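Local coordinates for RNase NGR3 (Nicotiana glutinosa, PDB 1VD3), which probably cleaves RNA as an endoribonuclease of the RNase T2 family and here holds the mononucleotide 2'-UMP in its active-site cleft, at residues H43-N48 against R110-A115; N164-T167 against H171-Y174. All coordinates share one frame; numbering follows the deposited sequence.

Interaction 1. Residues H43-N48 against R110-A115. With U2P (phosphoric acid mono-[2-(2,4-dioxo-3,4-dihydro-2H-pyrimidin-1-yl)-4-hydroxy-5-hydroxymethyl-tetrahydro-furan-3-yl] ester), chain B.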
loop_
_atom_site.group_PDB
_atom_site.type_symbol
_atom_site.label_atom_id
_atom_site.label_comp_id
_atom_site.label_asym_id
_atom_site.label_seq_id
_atom_site.Cartn_x
_atom_site.Cartn_y
_atom_site.Cartn_z
ATOM N N HIS A 43 2.113 -0.138 -1.920
ATOM C CA HIS A 43 1.966 -1.291 -2.806
ATOM C C HIS A 43 1.557 -0.649 -4.127
ATOM O O HIS A 43 2.171 -0.895 -5.164
ATOM C CB HIS A 43 0.870 -2.267 -2.335
ATOM C CG HIS A 43 0.568 -3.360 -3.321
ATOM N ND1 HIS A 43 0.025 -4.572 -2.948
ATOM C CD2 HIS A 43 0.720 -3.420 -4.668
ATOM C CE1 HIS A 43 -0.142 -5.329 -4.019
ATOM N NE2 HIS A 43 0.272 -4.652 -5.076
ATOM N N GLY A 44 0.521 0.188 -4.082
ATOM C CA GLY A 44 0.082 0.855 -5.298
ATOM C C GLY A 44 -1.084 1.813 -5.144
ATOM O O GLY A 44 -1.727 1.863 -4.101
ATOM N N LEU A 45 -1.332 2.592 -6.192
ATOM C CA LEU A 45 -2.439 3.552 -6.237
ATOM C C LEU A 45 -3.275 3.033 -7.408
ATOM O O LEU A 45 -2.853 3.124 -8.564
ATOM C CB LEU A 45 -1.903 4.957 -6.528
ATOM C CG LEU A 45 -2.914 6.103 -6.620
ATOM C CD1 LEU A 45 -3.750 6.181 -5.349
ATOM C CD2 LEU A 45 -2.159 7.406 -6.853
ATOM N N TRP A 46 -4.452 2.489 -7.106
ATOM C CA TRP A 46 -5.291 1.873 -8.127
ATOM C C TRP A 46 -6.618 2.513 -8.518
ATOM O O TRP A 46 -7.506 2.670 -7.686
ATOM C CB TRP A 46 -5.628 0.427 -7.739
ATOM C CG TRP A 46 -4.513 -0.437 -7.238
ATOM C CD1 TRP A 46 -3.191 -0.381 -7.582
ATOM C CD2 TRP A 46 -4.651 -1.570 -6.370
ATOM N NE1 TRP A 46 -2.499 -1.418 -6.987
ATOM C CE2 TRP A 46 -3.375 -2.159 -6.237
ATOM C CE3 TRP A 46 -5.737 -2.145 -5.694
ATOM C CZ2 TRP A 46 -3.154 -3.297 -5.452
ATOM C CZ3 TRP A 46 -5.515 -3.282 -4.912
ATOM C CH2 TRP A 46 -4.236 -3.841 -4.800
ATOM N N PRO A 47 -6.767 2.878 -9.800
ATOM C CA PRO A 47 -8.020 3.476 -10.270
ATOM C C PRO A 47 -9.052 2.345 -10.153
ATOM O O PRO A 47 -8.761 1.210 -10.538
ATOM C CB PRO A 47 -7.710 3.818 -11.723
ATOM C CG PRO A 47 -6.233 4.119 -11.691
ATOM C CD PRO A 47 -5.702 3.014 -10.809
ATOM N N ASN A 48 -10.236 2.636 -9.624
ATOM C CA ASN A 48 -11.263 1.604 -9.445
ATOM C C ASN A 48 -12.665 2.111 -9.791
ATOM O O ASN A 48 -12.893 3.319 -9.895
ATOM C CB ASN A 48 -11.243 1.123 -7.985
ATOM C CG ASN A 48 -11.738 -0.304 -7.818
ATOM O OD1 ASN A 48 -12.940 -0.574 -7.883
ATOM N ND2 ASN A 48 -10.809 -1.229 -7.596
ATOM N N ARG A 110 4.973 11.322 -13.493
ATOM C CA ARG A 110 5.524 11.885 -12.269
ATOM C C ARG A 110 4.437 12.205 -11.239
ATOM O O ARG A 110 4.637 12.023 -10.036
ATOM C CB ARG A 110 6.345 13.140 -12.577
ATOM C CG ARG A 110 7.110 13.657 -11.376
ATOM C CD ARG A 110 7.911 14.912 -11.706
ATOM N NE ARG A 110 8.542 15.449 -10.504
ATOM C CZ ARG A 110 9.723 15.063 -10.030
ATOM N NH1 ARG A 110 10.434 14.130 -10.657
ATOM N NH2 ARG A 110 10.186 15.605 -8.913
ATOM N N ALA A 111 3.284 12.668 -11.715
ATOM C CA ALA A 111 2.178 13.017 -10.829
ATOM C C ALA A 111 1.660 11.776 -10.122
ATOM O O ALA A 111 1.279 11.831 -8.952
ATOM C CB ALA A 111 1.048 13.672 -11.627
ATOM N N TYR A 112 1.647 10.660 -10.848
ATOM C CA TYR A 112 1.184 9.386 -10.304
ATOM C C TYR A 112 2.068 8.940 -9.143
ATOM O O TYR A 112 1.585 8.605 -8.062
ATOM C CB TYR A 112 1.204 8.307 -11.398
ATOM C CG TYR A 112 0.755 6.938 -10.925
ATOM C CD1 TYR A 112 -0.593 6.668 -10.671
ATOM C CD2 TYR A 112 1.681 5.924 -10.709
ATOM C CE1 TYR A 112 -1.003 5.416 -10.210
ATOM C CE2 TYR A 112 1.287 4.672 -10.247
ATOM C CZ TYR A 112 -0.056 4.426 -9.997
ATOM O OH TYR A 112 -0.437 3.198 -9.521
ATOM N N PHE A 113 3.374 8.917 -9.367
ATOM C CA PHE A 113 4.264 8.490 -8.298
ATOM C C PHE A 113 4.335 9.489 -7.143
ATOM O O PHE A 113 4.406 9.092 -5.978
ATOM C CB PHE A 113 5.651 8.183 -8.868
ATOM C CG PHE A 113 5.684 6.919 -9.674
ATOM C CD1 PHE A 113 5.503 6.945 -11.052
ATOM C CD2 PHE A 113 5.829 5.687 -9.042
ATOM C CE1 PHE A 113 5.461 5.755 -11.790
ATOM C CE2 PHE A 113 5.788 4.495 -9.769
ATOM C CZ PHE A 113 5.603 4.532 -11.147
ATOM N N GLN A 114 4.282 10.779 -7.455
ATOM C CA GLN A 114 4.330 11.798 -6.410
ATOM C C GLN A 114 3.079 11.682 -5.538
ATOM O O GLN A 114 3.145 11.816 -4.323
ATOM C CB GLN A 114 4.399 13.195 -7.028
ATOM C CG GLN A 114 4.602 14.298 -6.008
ATOM C CD GLN A 114 5.986 14.267 -5.393
ATOM O OE1 GLN A 114 6.988 14.454 -6.084
ATOM N NE2 GLN A 114 6.052 14.028 -4.087
ATOM N N ALA A 115 1.943 11.428 -6.173
ATOM C CA ALA A 115 0.687 11.273 -5.453
ATOM C C ALA A 115 0.808 10.137 -4.440
ATOM O O ALA A 115 0.454 10.297 -3.277
ATOM C CB ALA A 115 -0.449 10.981 -6.433
HETATM O "O5'" U2P B . -4.171 -9.969 -4.298
HETATM C "C5'" U2P B . -4.860 -9.479 -5.474
HETATM C "C4'" U2P B . -3.867 -8.772 -6.407
HETATM O "O4'" U2P B . -4.605 -8.246 -7.609
HETATM C "C1'" U2P B . -4.539 -6.744 -7.829
HETATM N N1 U2P B . -5.857 -5.978 -7.725
HETATM C C6 U2P B . -6.697 -6.437 -6.740
HETATM C C5 U2P B . -7.849 -5.718 -6.329
HETATM C C4 U2P B . -8.166 -4.453 -7.031
HETATM O O4 U2P B . -9.082 -3.718 -6.675
HETATM N N3 U2P B . -7.332 -4.139 -8.149
HETATM C C2 U2P B . -6.187 -4.860 -8.566
HETATM O O2 U2P B . -5.573 -4.517 -9.555
HETATM C "C2'" U2P B . -3.313 -6.406 -6.953
HETATM O "O2'" U2P B . -2.050 -6.618 -7.654
HETATM P P U2P B . -1.376 -5.669 -8.712
HETATM O O1P U2P B . -0.245 -5.866 -9.582
HETATM O O2P U2P B . -2.431 -4.808 -9.330
HETATM O O3P U2P B . -0.706 -4.736 -7.822
HETATM C "C3'" U2P B . -3.358 -7.437 -5.813
HETATM O "O3'" U2P B . -1.988 -7.603 -5.289
#

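Interaction 2. Residues N164-T167 against H171-Y174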
loop_
_atom_site.group_PDB
_atom_site.type_symbol
_atom_site.label_atom_id
_atom_site.label_comp_id
_atom_site.label_asym_id
_atom_site.label_seq_id
_atom_site.Cartn_x
_atom_site.Cartn_y
_atom_site.Cartn_z
ATOM N N ASN A 164 -3.003 -11.512 6.501
ATOM C CA ASN A 164 -2.511 -12.777 5.979
ATOM C C ASN A 164 -2.003 -13.541 7.201
ATOM O O ASN A 164 -2.224 -13.105 8.337
ATOM C CB ASN A 164 -1.421 -12.590 4.902
ATOM C CG ASN A 164 -0.143 -11.979 5.433
ATOM O OD1 ASN A 164 0.895 -12.030 4.764
ATOM N ND2 ASN A 164 -0.203 -11.386 6.614
ATOM N N VAL A 165 -1.339 -14.673 6.996
ATOM C CA VAL A 165 -0.873 -15.467 8.130
ATOM C C VAL A 165 0.621 -15.778 8.088
ATOM O O VAL A 165 1.155 -16.134 7.041
ATOM C CB VAL A 165 -1.649 -16.797 8.205
ATOM C CG1 VAL A 165 -1.203 -17.600 9.418
ATOM C CG2 VAL A 165 -3.148 -16.517 8.261
ATOM N N ASP A 166 1.290 -15.650 9.231
ATOM C CA ASP A 166 2.721 -15.932 9.292
ATOM C C ASP A 166 2.967 -17.416 9.538
ATOM O O ASP A 166 2.047 -18.156 9.879
ATOM C CB ASP A 166 3.394 -15.087 10.382
ATOM C CG ASP A 166 2.998 -15.502 11.791
ATOM O OD1 ASP A 166 3.292 -14.732 12.730
ATOM O OD2 ASP A 166 2.410 -16.589 11.967
ATOM N N THR A 167 4.213 -17.843 9.360
ATOM C CA THR A 167 4.591 -19.240 9.549
ATOM C C THR A 167 4.114 -19.833 10.875
ATOM O O THR A 167 3.882 -21.040 10.973
ATOM C CB THR A 167 6.125 -19.409 9.473
ATOM O OG1 THR A 167 6.750 -18.510 10.397
ATOM C CG2 THR A 167 6.626 -19.119 8.062
ATOM N N HIS A 171 -2.454 -14.408 12.655
ATOM C CA HIS A 171 -3.108 -13.566 11.660
ATOM C C HIS A 171 -2.484 -12.193 11.897
ATOM O O HIS A 171 -2.469 -11.701 13.023
ATOM C CB HIS A 171 -4.612 -13.545 11.910
ATOM C CG HIS A 171 -5.242 -14.899 11.838
ATOM N ND1 HIS A 171 -5.605 -15.489 10.646
ATOM C CD2 HIS A 171 -5.514 -15.807 12.806
ATOM C CE1 HIS A 171 -6.072 -16.702 10.882
ATOM N NE2 HIS A 171 -6.028 -16.919 12.185
ATOM N N GLN A 172 -1.965 -11.583 10.839
ATOM C CA GLN A 172 -1.282 -10.304 10.963
ATOM C C GLN A 172 -1.780 -9.248 9.989
ATOM O O GLN A 172 -2.294 -9.572 8.917
ATOM C CB GLN A 172 0.210 -10.533 10.727
ATOM C CG GLN A 172 0.477 -11.214 9.393
ATOM C CD GLN A 172 1.913 -11.677 9.206
ATOM O OE1 GLN A 172 2.287 -12.134 8.124
ATOM N NE2 GLN A 172 2.722 -11.568 10.254
ATOM N N ILE A 173 -1.629 -7.983 10.371
ATOM C CA ILE A 173 -2.026 -6.896 9.490
ATOM C C ILE A 173 -1.068 -6.986 8.301
ATOM O O ILE A 173 0.151 -6.978 8.475
ATOM C CB ILE A 173 -1.896 -5.521 10.189
ATOM C CG1 ILE A 173 -2.213 -4.403 9.191
ATOM C CG2 ILE A 173 -0.493 -5.344 10.756
ATOM C CD1 ILE A 173 -2.407 -3.045 9.830
ATOM N N TYR A 174 -1.622 -7.096 7.097
ATOM C CA TYR A 174 -0.805 -7.223 5.896
ATOM C C TYR A 174 -0.860 -5.973 5.030
ATOM O O TYR A 174 0.178 -5.396 4.704
ATOM C CB TYR A 174 -1.255 -8.453 5.101
ATOM C CG TYR A 174 -0.593 -8.632 3.747
ATOM C CD1 TYR A 174 0.799 -8.667 3.618
ATOM C CD2 TYR A 174 -1.364 -8.785 2.594
ATOM C CE1 TYR A 174 1.401 -8.849 2.369
ATOM C CE2 TYR A 174 -0.776 -8.968 1.348
ATOM C CZ TYR A 174 0.601 -8.998 1.238
ATOM O OH TYR A 174 1.169 -9.174 -0.002
#

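Interaction 1. Residues H43-N48 against R110-A115
The hydroxyl of Y112 donates a short hydrogen bond to the strand at L45, with Y112 OH 2.6 Å from L45 O. It approaches at a C=O...O angle of 132° and lies 20° off the carbonyl plane, while the carbonyl oxygen itself sits at the edge of the phenol ring, in its plane. A first torsion of 179° swings the Y112 ring out from the helix until its OH meets the L45 carbonyl. L45 extends the other way, the two side chains sliding past each other so that L45 CB rests 3.8 Å from Y112 CE1. Beyond the ring, one branch of the leucine carries on to the next turn of the helix, where L45 CD2 lies 4.0 Å from A115 CB. The buried hydroxyl-to-carbonyl bond is thus flanked by apolar packing.

On the same strand, H43 and W46 meet the nucleotide. H43, predicted to be catalytic, gives NE2 to the phosphate, 2.9 Å from U2P O3P, and its ND1 is held by Q175. W46 points away from the helix and lays one face along the ligand, W46 CE3 being 3.5 Å from U2P N3 of the uracil and W46 CZ2 3.5 Å from U2P C2' of the ribose. Its indole NE1 bonds to E97, which joins a pocket residue to another predicted catalytic group. H43 and G44 form a classic beta bulge opposite V14.

Strand 41-48 is paired antiparallel with strand 10-16, where F11 also touches L45. Helix 109-123 packs beside this strand through Y112 and A115; Y112 also touches H101 of helix 91-102, the helix that contributes H96, K100 and H101 to ligand binding.

Interaction 2. Residues N164-T167 against H171-Y174
N164 and Q172 form an antiparallel hydrogen-bonded pair, joined by two backbone bonds. The shorter and straighter runs from Q172 N to N164 O at 2.9 Å (171°); its counterpart, from N164 N to Q172 O, is longer at 3.2 Å. V165 and H171 follow as a non-hydrogen-bonded pair, alongside which H171 CA makes a CH...O contact with N164 O.

Among the side chains, N164 and Q172 share one face of the sheet. The asparagine CG lies between its backbone N and carbonyl carbon (chi1 66°), which brings the amide against the Y174 ring, the two planes 24° apart and stacked, with N164 OD1 3.6 Å from Y174 CD1. Past the strand end, D166 CB lies 3.6 Å from Q172 NE2, whose main partner is D23, while D166 OD2 accepts from N170 N within the turn.

On the opposite face V165 and H171 point the same way, side by side, and the V165 methyl CG2 lies against the H171 ring, 3.6 Å from H171 ND1. That nitrogen is buried without a polar partner.

This is the end of the beta hairpin formed by strands 160-165 and 171-181. Its chemistry implies a register set by the backbone, with amide stacking on the face of N164 and Q172, a carboxylate bonded within the turn, and little hydrophobic packing.

Overall arrangement
Interaction 1 is a buried contact between a strand and a helix distant in sequence, whereas interaction 2 is a partly buried pairing of neighbouring strands near a hairpin end. Both reach the same antiparallel sheet, on opposite sides of the chain's centre, with centres about 25 Å apart. The first depends on side chains: one tyrosine hydroxyl and a few apolar atoms join residues 43-48 to 110-115. In the second, main-chain bonds between 164-167 and 171-174 dominate and polar side chains assist. Interaction 1 includes pocket residues that touch the bound nucleotide. Interaction 2 comes close to it through Y174, whose side chain lies about 6 Å from the ligand.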